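Local coordinates for beta-N-acetylglucosaminidase-like protein Glycoside hydrolase family 20 (Flavobacterium johnsoniae, PDB 6YHH) that probably releases terminal N-acetyl-D-hexosamine residues, such as N-acetylglucosamine from chitin fragments, as a family 20 beta-N-acetylhexosaminidase, at residues A[76-81]-A[115-120]; A[94-97]-A[102-105]; A[96-101]-A[121-126]. One frame throughout, in Å; residues are numbered along the deposited sequence.

Interaction 1: residues A[76-81]-A[115-120]; sequences LQINCT and HGLETL
Leu-76, Ile-78, Leu-117 and Leu-120 meet through branched aliphatic ends, with no ring, amide or carboxylate between them; a flat group beside them is Phe-48 of helix 40-56, whose side chain touches all three leucines. The His-115 imidazole turns to other partners, its ring edge-to-face with Trp-476 and its NE2 bonded to Glu-92. Strand 76-80 and the helix run nearly antiparallel, at 154°, with their axes 11.2 Å apart at closest approach. Side chains therefore bridge the space, from the strand face carrying Leu-76 and Ile-78. Leu-76 and Leu-120 reach out tip to tip, and the methyl CD2 of Leu-120 sits against both branches of Leu-76, 4.0 Å from CD1 and 4.1 Å from CD2. Two residues on along the strand and one helical turn back, Ile-78 and Leu-117 cross at about a right angle, CD1 of the isoleucine lying 3.9 Å from CD2 of the leucine. The reach of Ile-78 comes from an extended chain: CD1 stands anti to CA about the CB-CG1 bond (chi2 171°), which carries the methyl out to the helix. Leu-76 CD2 and Leu-117 CD2, at 4.5 Å, join the two pairs only loosely. This is a helix laid on one face of a beta-sheet, in the domain that accompanies the catalytic barrel in family 20 enzymes. All four residues are buried and no hydrogen bond crosses the contact, so helix and strand are held together here by dispersion and exclusion of water, without the directional demands of polar bonds.

Interaction 2: residues A[94-97]-A[102-105]; sequences YSLD and KITI
Leu-96 sets its CD1 methyl between Ile-105 and Ile-103, 3.7 Å from CG1 of the first and CG2 of the second. Its CG stands anti to the backbone N (chi1 168°), which swings the isobutyl group toward strand 102-105. There it lies alongside Ile-103, pointing the same way, and at a slant to Ile-105, its non-hydrogen-bonded partner in this antiparallel hairpin. The next pair, Asp-97 and Thr-104, is the hydrogen-bonded one. Asp-97 N donates a hydrogen bond to Thr-104 O at 2.9 Å, with 169° at the hydrogen. The return bond from Thr-104 N to Asp-97 O measures 2.8 Å and is almost as straight, both donors lying in the carbonyl planes. A CA-H...O contact, Ile-105 CA to Ser-95 O at 3.3 Å, adds to the backbone grip. On the face carrying Asp-97 and Thr-104, water takes over the bridging. One molecule accepts from Ser-95 OG at 2.8 Å and donates to Thr-104 O, giving that carbonyl a second donor besides Asp-97 N. Another water links Asp-97 OD2, 2.8 Å away, to Thr-104 OG1. On the buried face Leu-96 and Ile-105 pack against helix 110-123, and Ile-103 against Leu-76 and Phe-133. The direct backbone bonds thus fix the register of the hairpin, while the polar side chains of its partly exposed face are tied across it through water.

Interaction 3: residues A[96-101]-A[121-126]; sequences LDVKAN and LQLLQN
Leu-123 spans the whole close part of this contact with a single methyl: its CD1 lies 3.9 Å from CD2 of Leu-96 and equally 3.9 Å from CG2 of Val-98. Both encounters are tip to tip, the leucine reaching out from the end of helix 110-123 to meet two side chains on the same face of strand 94-99. Val-98 holds CG1 anti to its backbone N (chi1 -178°); this leaves CG2 beside the N, on the flank where Leu-123 arrives. Leu-96 uses its second branch here, CD2. The first torsion of Leu-123, at -91°, sits some 30° off the staggered position, a twist that may be the price of placing CD1 between two neighbours. With 9.8 Å between the CA atoms of Val-98 and Leu-123, side chains alone make the join, and the area buried is small, 85 Å². Topologically, this is where the helix covering the sheet runs out: Leu-124 N still bonds to Leu-121 O, at a long 3.3 Å, before the chain passes into strand 125-126. That short strand pairs antiparallel with strand 131-140, which also borders strand 94-99, so the chain leaving the helix and the hairpin strand pair with the same strand of the curled sheet. Leu-7 packs against Leu-123 from the N-terminal part of the chain. Between Leu-96 and Val-98, the CB of Asp-97 points away from the helix. Beyond Val-98 the two segments diverge, and the chain past Lys-99, whose CE and NZ are not modelled, enters the solvent-exposed turn of Ala-100 and Asn-101. At the far end of the other segment, partly exposed Asn-126 packs on Asn-609 of the second subunit, well apart from the hairpin turn.

Interactions 1 and 2, with centres about 6 Å apart, join directly: Gln-77 O and Ile-105 N, at 2.8 Å, probably form a hydrogen bond between neighbouring parallel strands. Tyr-94 OH and Thr-119 OG1, at 2.7 Å, probably link the hairpin to the helix. Interaction 3, centred about 9 Å from interaction 2 and 11 Å from interaction 1, shares Leu-96 and Asp-97 with interaction 2 and helix 110-123 with interaction 1; Leu-96 CD2 also packs 3.8 Å from Leu-120 N. Interactions 1 and 3 seat successive parts of helix 110-123 on strands 76-80 and 94-99; interaction 2 joins the latter to strand 102-107 between them, all away from Glu-317, the predicted proton donor.

Interaction 1: residues A[76-81]-A[115-120]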
ATOM      1  N   LEU A  76       3.150  28.827 -14.878  1.00 13.24           N
ATOM      2  CA  LEU A  76       2.614  27.715 -15.701  1.00 12.12           C
ATOM      3  C   LEU A  76       1.210  28.008 -16.103  1.00 12.76           C
ATOM      4  O   LEU A  76       0.286  28.128 -15.264  1.00 12.94           O
ATOM      5  CB  LEU A  76       2.698  26.320 -14.966  1.00 12.43           C
ATOM      6  CG  LEU A  76       2.049  25.160 -15.758  1.00 12.10           C
ATOM      7  CD1 LEU A  76       2.708  24.802 -17.084  1.00 14.07           C
ATOM      8  CD2 LEU A  76       2.049  23.949 -14.844  1.00 13.28           C
ATOM      9  N   GLN A  77       1.008  28.130 -17.415  1.00 13.46           N
ATOM     10  CA  GLN A  77      -0.327  28.376 -18.033  1.00 13.92           C
ATOM     11  C   GLN A  77      -0.736  27.174 -18.806  1.00 13.89           C
ATOM     12  O   GLN A  77       0.073  26.654 -19.583  1.00 15.61           O
ATOM     13  CB  GLN A  77      -0.237  29.526 -19.047  1.00 16.32           C
ATOM     14  CG  GLN A  77       0.114  30.830 -18.415  1.00 19.54           C
ATOM     15  CD  GLN A  77      -1.038  31.378 -17.588  1.00 18.62           C
ATOM     16  OE1 GLN A  77      -2.236  31.169 -17.909  1.00 17.65           O
ATOM     17  NE2 GLN A  77      -0.673  32.082 -16.473  1.00 23.27           N
ATOM     18  N   ILE A  78      -1.960  26.743 -18.561  1.00 14.13           N
ATOM     19  CA  ILE A  78      -2.547  25.620 -19.177  1.00 14.61           C
ATOM     20  C   ILE A  78      -3.835  26.094 -19.864  1.00 15.42           C
ATOM     21  O   ILE A  78      -4.781  26.482 -19.203  1.00 17.03           O
ATOM     22  CB  ILE A  78      -2.888  24.539 -18.143  1.00 14.73           C
ATOM     23  CG1 ILE A  78      -1.657  24.149 -17.299  1.00 17.67           C
ATOM     24  CG2 ILE A  78      -3.507  23.360 -18.828  1.00 15.08           C
ATOM     25  CD1 ILE A  78      -2.061  23.273 -16.161  1.00 17.85           C
ATOM     26  N   ASN A  79      -3.839  25.989 -21.200  1.00 15.65           N
ATOM     27  CA  ASN A  79      -4.974  26.452 -22.026  1.00 17.10           C
ATOM     28  C   ASN A  79      -5.572  25.225 -22.729  1.00 15.71           C
ATOM     29  O   ASN A  79      -4.837  24.485 -23.412  1.00 15.81           O
ATOM     30  CB  ASN A  79      -4.530  27.400 -23.109  1.00 20.21           C
ATOM     31  CG  ASN A  79      -3.716  28.576 -22.606  1.00 28.50           C
ATOM     32  OD1 ASN A  79      -2.556  28.815 -23.040  1.00 37.14           O
ATOM     33  ND2 ASN A  79      -4.304  29.338 -21.699  1.00 30.14           N
ATOM     34  N   CYS A  80      -6.854  24.996 -22.537  1.00 14.11           N
ATOM     35  CA  CYS A  80      -7.598  23.954 -23.172  1.00 13.82           C
ATOM     36  C   CYS A  80      -8.736  24.506 -24.031  1.00 14.69           C
ATOM     37  O   CYS A  80      -9.576  25.249 -23.487  1.00 14.83           O
ATOM     38  CB  CYS A  80      -8.251  23.000 -22.200  1.00 14.67           C
ATOM     39  SG  CYS A  80      -7.027  22.224 -21.078  1.00 15.16           S
ATOM     40  N   THR A  81      -8.862  24.059 -25.276  1.00 13.77           N
ATOM     41  CA  THR A  81      -9.850  24.686 -26.180  1.00 15.91           C
ATOM     42  C   THR A  81     -11.245  24.243 -25.854  1.00 15.22           C
ATOM     43  O   THR A  81     -12.165  25.089 -25.792  1.00 16.88           O
ATOM     44  CB  THR A  81      -9.473  24.451 -27.663  1.00 18.27           C
ATOM     45  OG1 THR A  81      -8.145  24.947 -27.887  1.00 17.28           O
ATOM     46  CG2 THR A  81     -10.485  25.161 -28.596  1.00 20.98           C
ATOM     47  N   HIS A 115      -2.050  14.873 -20.241  1.00  9.76           N
ATOM     48  CA  HIS A 115      -0.869  14.221 -20.736  1.00  9.72           C
ATOM     49  C   HIS A 115       0.340  15.136 -20.621  1.00 10.06           C
ATOM     50  O   HIS A 115       1.479  14.738 -20.260  1.00  9.70           O
ATOM     51  CB  HIS A 115      -1.034  13.780 -22.226  1.00 10.00           C
ATOM     52  CG  HIS A 115      -2.091  12.745 -22.479  1.00 10.66           C
ATOM     53  ND1 HIS A 115      -2.384  11.698 -21.599  1.00 10.24           N
ATOM     54  CD2 HIS A 115      -2.907  12.577 -23.541  1.00  9.54           C
ATOM     55  CE1 HIS A 115      -3.340  10.944 -22.121  1.00 10.80           C
ATOM     56  NE2 HIS A 115      -3.654  11.449 -23.319  1.00 10.56           N
ATOM     57  N   GLY A 116       0.149  16.400 -20.995  1.00  9.89           N
ATOM     58  CA  GLY A 116       1.282  17.316 -20.953  1.00 10.36           C
ATOM     59  C   GLY A 116       1.833  17.537 -19.593  1.00 10.06           C
ATOM     60  O   GLY A 116       3.039  17.784 -19.440  1.00  9.53           O
ATOM     61  N   LEU A 117       0.962  17.472 -18.565  1.00  9.48           N
ATOM     62  CA  LEU A 117       1.468  17.577 -17.220  1.00 10.09           C
ATOM     63  C   LEU A 117       2.433  16.421 -16.868  1.00  9.99           C
ATOM     64  O   LEU A 117       3.426  16.602 -16.167  1.00 10.67           O
ATOM     65  CB  LEU A 117       0.312  17.590 -16.231  1.00 11.12           C
ATOM     66  CG  LEU A 117      -0.619  18.821 -16.252  1.00 12.04           C
ATOM     67  CD1 LEU A 117      -1.809  18.497 -15.344  1.00 14.33           C
ATOM     68  CD2 LEU A 117       0.174  20.044 -15.903  1.00 12.41           C
ATOM     69  N   GLU A 118       2.163  15.233 -17.420  1.00  9.80           N
ATOM     70  CA  GLU A 118       3.056  14.079 -17.206  1.00  9.36           C
ATOM     71  C   GLU A 118       4.379  14.274 -17.886  1.00  9.23           C
ATOM     72  O   GLU A 118       5.413  13.974 -17.339  1.00  9.94           O
ATOM     73  CB  GLU A 118       2.429  12.786 -17.670  1.00  9.19           C
ATOM     74  CG  GLU A 118       1.128  12.468 -16.923  1.00  9.74           C
ATOM     75  CD  GLU A 118       1.308  12.204 -15.426  1.00  9.96           C
ATOM     76  OE1 GLU A 118       2.454  11.962 -14.952  1.00 11.07           O
ATOM     77  OE2 GLU A 118       0.225  12.163 -14.757  1.00 10.57           O
ATOM     78  N   THR A 119       4.363  14.823 -19.093  1.00  8.45           N
ATOM     79  CA  THR A 119       5.609  15.125 -19.776  1.00  9.35           C
ATOM     80  C   THR A 119       6.411  16.141 -19.001  1.00  9.60           C
ATOM     81  O   THR A 119       7.664  16.031 -18.906  1.00  9.75           O
ATOM     82  CB  THR A 119       5.344  15.617 -21.218  1.00  9.77           C
ATOM     83  OG1 THR A 119       4.519  14.683 -21.861  1.00 10.29           O
ATOM     84  CG2 THR A 119       6.621  15.783 -21.981  1.00 10.28           C
ATOM     85  N   LEU A 120       5.739  17.213 -18.559  1.00 10.53           N
ATOM     86  CA  LEU A 120       6.391  18.250 -17.727  1.00 10.28           C
ATOM     87  C   LEU A 120       7.096  17.660 -16.498  1.00 10.24           C
ATOM     88  O   LEU A 120       8.247  18.001 -16.202  1.00 10.44           O
ATOM     89  CB  LEU A 120       5.410  19.398 -17.385  1.00 11.44           C
ATOM     90  CG  LEU A 120       6.057  20.584 -16.698  1.00 10.80           C
ATOM     91  CD1 LEU A 120       7.297  21.144 -17.333  1.00 11.83           C
ATOM     92  CD2 LEU A 120       4.996  21.623 -16.455  1.00 11.71           C
TER

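Interaction 2: residues A[94-97]-A[102-105]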
ATOM      1  N   TYR A  94      -1.165  17.761 -27.558  1.00  9.93           N
ATOM      2  CA  TYR A  94      -0.837  18.923 -26.744  1.00 10.60           C
ATOM      3  C   TYR A  94       0.479  19.445 -27.225  1.00 11.12           C
ATOM      4  O   TYR A  94       1.238  18.706 -27.909  1.00 11.01           O
ATOM      5  CB  TYR A  94      -0.756  18.611 -25.212  1.00 10.31           C
ATOM      6  CG  TYR A  94       0.406  17.681 -24.873  1.00 10.27           C
ATOM      7  CD1 TYR A  94       0.278  16.279 -25.011  1.00 10.97           C
ATOM      8  CD2 TYR A  94       1.649  18.179 -24.538  1.00  9.94           C
ATOM      9  CE1 TYR A  94       1.361  15.448 -24.796  1.00 11.17           C
ATOM     10  CE2 TYR A  94       2.726  17.358 -24.330  1.00 10.32           C
ATOM     11  CZ  TYR A  94       2.621  16.008 -24.480  1.00 10.15           C
ATOM     12  OH  TYR A  94       3.783  15.255 -24.342  1.00  9.97           O
ATOM     13  N   SER A  95       0.754  20.715 -26.851  1.00 11.50           N
ATOM     14  CA  SER A  95       2.104  21.272 -26.949  1.00 12.93           C
ATOM     15  C   SER A  95       2.517  21.801 -25.581  1.00 12.05           C
ATOM     16  O   SER A  95       1.677  22.184 -24.760  1.00 14.18           O
ATOM     17  CB  SER A  95       2.227  22.408 -27.979  1.00 18.44           C
ATOM     18  OG  SER A  95       1.395  23.432 -27.563  1.00 19.93           O
ATOM     19  N   LEU A  96       3.783  21.666 -25.330  1.00 10.93           N
ATOM     20  CA  LEU A  96       4.424  22.075 -24.109  1.00 11.83           C
ATOM     21  C   LEU A  96       5.629  22.912 -24.472  1.00 12.91           C
ATOM     22  O   LEU A  96       6.523  22.476 -25.149  1.00 12.07           O
ATOM     23  CB  LEU A  96       4.880  20.802 -23.285  1.00 11.83           C
ATOM     24  CG  LEU A  96       5.825  21.049 -22.114  1.00 13.80           C
ATOM     25  CD1 LEU A  96       5.106  21.976 -21.119  1.00 13.70           C
ATOM     26  CD2 LEU A  96       6.210  19.730 -21.426  1.00 13.88           C
ATOM     27  N   ASP A  97       5.578  24.165 -24.029  1.00 13.17           N
ATOM     28  CA  ASP A  97       6.626  25.119 -24.313  1.00 14.08           C
ATOM     29  C   ASP A  97       7.188  25.657 -22.997  1.00 13.86           C
ATOM     30  O   ASP A  97       6.420  26.254 -22.216  1.00 14.69           O
ATOM     31  CB  ASP A  97       5.984  26.276 -25.070  1.00 17.81           C
ATOM     32  CG  ASP A  97       6.989  27.375 -25.340  1.00 22.96           C
ATOM     33  OD1 ASP A  97       8.038  27.062 -25.869  1.00 29.54           O
ATOM     34  OD2 ASP A  97       6.755  28.523 -24.950  1.00 36.52           O
ATOM     35  N   LYS A 102       8.485  31.260 -18.237  1.00 15.75           N
ATOM     36  CA  LYS A 102       7.122  30.912 -18.382  1.00 16.18           C
ATOM     37  C   LYS A 102       6.985  29.592 -19.086  1.00 15.48           C
ATOM     38  O   LYS A 102       7.714  29.312 -20.047  1.00 16.18           O
ATOM     39  CB  LYS A 102       6.435  31.989 -19.248  1.00 20.18           C
ATOM     40  CG  LYS A 102       5.000  31.736 -19.639  1.00 25.88           C
ATOM     41  CD  LYS A 102       4.038  31.992 -18.499  1.00 32.72           C
ATOM     42  CE  LYS A 102       3.364  33.344 -18.565  1.00 37.76           C
ATOM     43  NZ  LYS A 102       3.150  33.897 -17.210  1.00 40.15           N
ATOM     44  N   ILE A 103       6.005  28.814 -18.663  1.00 14.23           N
ATOM     45  CA  ILE A 103       5.724  27.487 -19.272  1.00 14.01           C
ATOM     46  C   ILE A 103       4.267  27.461 -19.710  1.00 13.74           C
ATOM     47  O   ILE A 103       3.393  27.878 -18.973  1.00 14.75           O
ATOM     48  CB  ILE A 103       5.965  26.318 -18.275  1.00 13.96           C
ATOM     49  CG1 ILE A 103       7.361  26.361 -17.682  1.00 14.02           C
ATOM     50  CG2 ILE A 103       5.658  24.943 -18.910  1.00 14.34           C
ATOM     51  CD1 ILE A 103       7.618  25.394 -16.554  1.00 15.41           C
ATOM     52  N   THR A 104       3.991  26.976 -20.953  1.00 14.44           N
ATOM     53  CA  THR A 104       2.653  26.920 -21.434  1.00 14.16           C
ATOM     54  C   THR A 104       2.322  25.536 -21.991  1.00 12.99           C
ATOM     55  O   THR A 104       3.094  24.969 -22.759  1.00 13.64           O
ATOM     56  CB  THR A 104       2.462  27.974 -22.584  1.00 18.83           C
ATOM     57  OG1 THR A 104       2.859  29.245 -22.087  1.00 20.63           O
ATOM     58  CG2 THR A 104       0.964  28.119 -22.911  1.00 20.74           C
ATOM     59  N   ILE A 105       1.207  25.004 -21.568  1.00 12.79           N
ATOM     60  CA  ILE A 105       0.613  23.843 -22.148  1.00 13.39           C
ATOM     61  C   ILE A 105      -0.599  24.256 -22.886  1.00 15.16           C
ATOM     62  O   ILE A 105      -1.518  24.832 -22.316  1.00 16.79           O
ATOM     63  CB  ILE A 105       0.242  22.773 -21.035  1.00 14.14           C
ATOM     64  CG1 ILE A 105       1.521  22.227 -20.427  1.00 15.18           C
ATOM     65  CG2 ILE A 105      -0.581  21.629 -21.608  1.00 14.28           C
ATOM     66  CD1 ILE A 105       1.277  21.318 -19.220  1.00 14.93           C
TER
HETATM   67  O   HOH W   1       2.543  25.211 -25.694  1.00 13.97           O
HETATM   68  O   HOH W   2       5.771  29.459 -22.557  1.00 22.95           O

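Interaction 3: residues A[96-101]-A[121-126]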
ATOM      1  N   LEU A  96       3.783  21.666 -25.330  1.00 10.93           N
ATOM      2  CA  LEU A  96       4.424  22.075 -24.109  1.00 11.83           C
ATOM      3  C   LEU A  96       5.629  22.912 -24.472  1.00 12.91           C
ATOM      4  O   LEU A  96       6.523  22.476 -25.149  1.00 12.07           O
ATOM      5  CB  LEU A  96       4.880  20.802 -23.285  1.00 11.83           C
ATOM      6  CG  LEU A  96       5.825  21.049 -22.114  1.00 13.80           C
ATOM      7  CD1 LEU A  96       5.106  21.976 -21.119  1.00 13.70           C
ATOM      8  CD2 LEU A  96       6.210  19.730 -21.426  1.00 13.88           C
ATOM      9  N   ASP A  97       5.578  24.165 -24.029  1.00 13.17           N
ATOM     10  CA  ASP A  97       6.626  25.119 -24.313  1.00 14.08           C
ATOM     11  C   ASP A  97       7.188  25.657 -22.997  1.00 13.86           C
ATOM     12  O   ASP A  97       6.420  26.254 -22.216  1.00 14.69           O
ATOM     13  CB  ASP A  97       5.984  26.276 -25.070  1.00 17.81           C
ATOM     14  CG  ASP A  97       6.989  27.375 -25.340  1.00 22.96           C
ATOM     15  OD1 ASP A  97       8.038  27.062 -25.869  1.00 29.54           O
ATOM     16  OD2 ASP A  97       6.755  28.523 -24.950  1.00 36.52           O
ATOM     17  N   VAL A  98       8.454  25.424 -22.796  1.00 11.69           N
ATOM     18  CA  VAL A  98       9.215  25.865 -21.656  1.00 12.70           C
ATOM     19  C   VAL A  98      10.127  27.013 -22.162  1.00 13.60           C
ATOM     20  O   VAL A  98      11.044  26.821 -23.013  1.00 14.66           O
ATOM     21  CB  VAL A  98      10.096  24.788 -21.022  1.00 12.83           C
ATOM     22  CG1 VAL A  98      10.801  25.366 -19.832  1.00 12.08           C
ATOM     23  CG2 VAL A  98       9.236  23.574 -20.615  1.00 12.79           C
ATOM     24  N   LYS A  99       9.852  28.195 -21.605  1.00 14.33           N
ATOM     25  CA  LYS A  99      10.756  29.328 -21.771  1.00 16.27           C
ATOM     26  C   LYS A  99      11.360  29.690 -20.447  1.00 17.76           C
ATOM     27  O   LYS A  99      10.916  29.165 -19.404  1.00 15.29           O
ATOM     28  CB  LYS A  99      10.028  30.553 -22.358  1.00 18.44           C
ATOM     29  CG  LYS A  99       9.476  30.289 -23.772  1.00 21.56           C
ATOM     30  CD  LYS A  99       9.837  31.358 -24.790  1.00 27.92           C
ATOM     31  N   ALA A 100      12.362  30.578 -20.446  1.00 17.73           N
ATOM     32  CA  ALA A 100      13.090  30.833 -19.204  1.00 18.65           C
ATOM     33  C   ALA A 100      12.204  31.319 -18.072  1.00 18.85           C
ATOM     34  O   ALA A 100      12.552  31.048 -16.923  1.00 19.57           O
ATOM     35  CB  ALA A 100      14.287  31.781 -19.364  1.00 21.84           C
ATOM     36  N   ASN A 101      11.105  32.011 -18.376  1.00 18.83           N
ATOM     37  CA  ASN A 101      10.304  32.620 -17.361  1.00 19.63           C
ATOM     38  C   ASN A 101       8.883  32.191 -17.368  1.00 17.83           C
ATOM     39  O   ASN A 101       8.104  32.681 -16.572  1.00 17.99           O
ATOM     40  CB  ASN A 101      10.421  34.180 -17.437  1.00 24.38           C
ATOM     41  CG  ASN A 101      11.878  34.692 -17.283  1.00 29.90           C
ATOM     42  OD1 ASN A 101      12.429  35.349 -18.187  1.00 44.17           O
ATOM     43  ND2 ASN A 101      12.521  34.351 -16.186  1.00 28.78           N
ATOM     44  N   LEU A 121       6.437  16.779 -15.758  1.00 10.59           N
ATOM     45  CA  LEU A 121       7.120  16.122 -14.626  1.00  9.92           C
ATOM     46  C   LEU A 121       8.362  15.402 -15.054  1.00 10.34           C
ATOM     47  O   LEU A 121       9.377  15.416 -14.339  1.00 10.85           O
ATOM     48  CB  LEU A 121       6.145  15.174 -13.951  1.00 10.54           C
ATOM     49  CG  LEU A 121       5.052  15.864 -13.144  1.00 10.20           C
ATOM     50  CD1 LEU A 121       3.986  14.863 -12.729  1.00 10.51           C
ATOM     51  CD2 LEU A 121       5.651  16.603 -11.936  1.00 11.59           C
ATOM     52  N   GLN A 122       8.298  14.758 -16.235  1.00 10.09           N
ATOM     53  CA  GLN A 122       9.483  14.027 -16.714  1.00 11.33           C
ATOM     54  C   GLN A 122      10.574  14.902 -17.173  1.00 10.56           C
ATOM     55  O   GLN A 122      11.749  14.468 -17.147  1.00 11.45           O
ATOM     56  CB  GLN A 122       9.074  13.073 -17.818  1.00  9.79           C
ATOM     57  CG  GLN A 122       8.181  11.920 -17.345  1.00 10.40           C
ATOM     58  CD  GLN A 122       7.821  10.965 -18.487  1.00 11.66           C
ATOM     59  OE1 GLN A 122       7.916  11.318 -19.667  1.00 11.28           O
ATOM     60  NE2 GLN A 122       7.351   9.755 -18.130  1.00 11.95           N
ATOM     61  N   LEU A 123      10.244  16.159 -17.474  1.00 11.18           N
ATOM     62  CA  LEU A 123      11.275  17.092 -17.888  1.00 12.87           C
ATOM     63  C   LEU A 123      12.067  17.697 -16.762  1.00 13.33           C
ATOM     64  O   LEU A 123      13.131  18.318 -16.976  1.00 12.43           O
ATOM     65  CB  LEU A 123      10.657  18.264 -18.682  1.00 14.78           C
ATOM     66  CG  LEU A 123      10.476  18.303 -20.168  1.00 19.10           C
ATOM     67  CD1 LEU A 123      10.007  19.752 -20.513  1.00 20.87           C
ATOM     68  CD2 LEU A 123      11.770  17.943 -20.950  1.00 16.31           C
ATOM     69  N   LEU A 124      11.573  17.539 -15.536  1.00 12.43           N
ATOM     70  CA  LEU A 124      12.276  18.065 -14.313  1.00 12.57           C
ATOM     71  C   LEU A 124      13.664  17.624 -14.209  1.00 12.76           C
ATOM     72  O   LEU A 124      13.963  16.396 -14.327  1.00 13.67           O
ATOM     73  CB  LEU A 124      11.500  17.673 -13.061  1.00 13.70           C
ATOM     74  CG  LEU A 124      12.014  18.340 -11.748  1.00 15.07           C
ATOM     75  CD1 LEU A 124      11.805  19.823 -11.755  1.00 16.19           C
ATOM     76  CD2 LEU A 124      11.340  17.566 -10.605  1.00 17.35           C
ATOM     77  N   GLN A 125      14.567  18.579 -14.026  1.00 11.90           N
ATOM     78  CA  GLN A 125      15.981  18.351 -13.839  1.00 13.65           C
ATOM     79  C   GLN A 125      16.404  18.988 -12.517  1.00 15.12           C
ATOM     80  O   GLN A 125      15.665  19.764 -11.908  1.00 13.43           O
ATOM     81  CB  GLN A 125      16.823  18.953 -14.986  1.00 13.79           C
ATOM     82  CG  GLN A 125      16.383  18.515 -16.376  1.00 15.08           C
ATOM     83  CD  GLN A 125      16.423  17.049 -16.645  1.00 18.11           C
ATOM     84  OE1 GLN A 125      15.474  16.474 -17.289  1.00 23.30           O
ATOM     85  NE2 GLN A 125      17.528  16.445 -16.346  1.00 20.03           N
ATOM     86  N   ASN A 126      17.625  18.670 -12.109  1.00 16.75           N
ATOM     87  CA  ASN A 126      18.242  19.365 -10.971  1.00 16.97           C
ATOM     88  C   ASN A 126      19.746  19.352 -11.122  1.00 18.66           C
ATOM     89  O   ASN A 126      20.279  18.519 -11.880  1.00 19.25           O
ATOM     90  CB  ASN A 126      17.832  18.731  -9.619  1.00 18.09           C
ATOM     91  CG  ASN A 126      18.158  17.260  -9.511  1.00 24.33           C
ATOM     92  OD1 ASN A 126      19.368  16.884  -9.252  1.00 22.30           O
ATOM     93  ND2 ASN A 126      17.052  16.392  -9.501  1.00 25.16           N
TER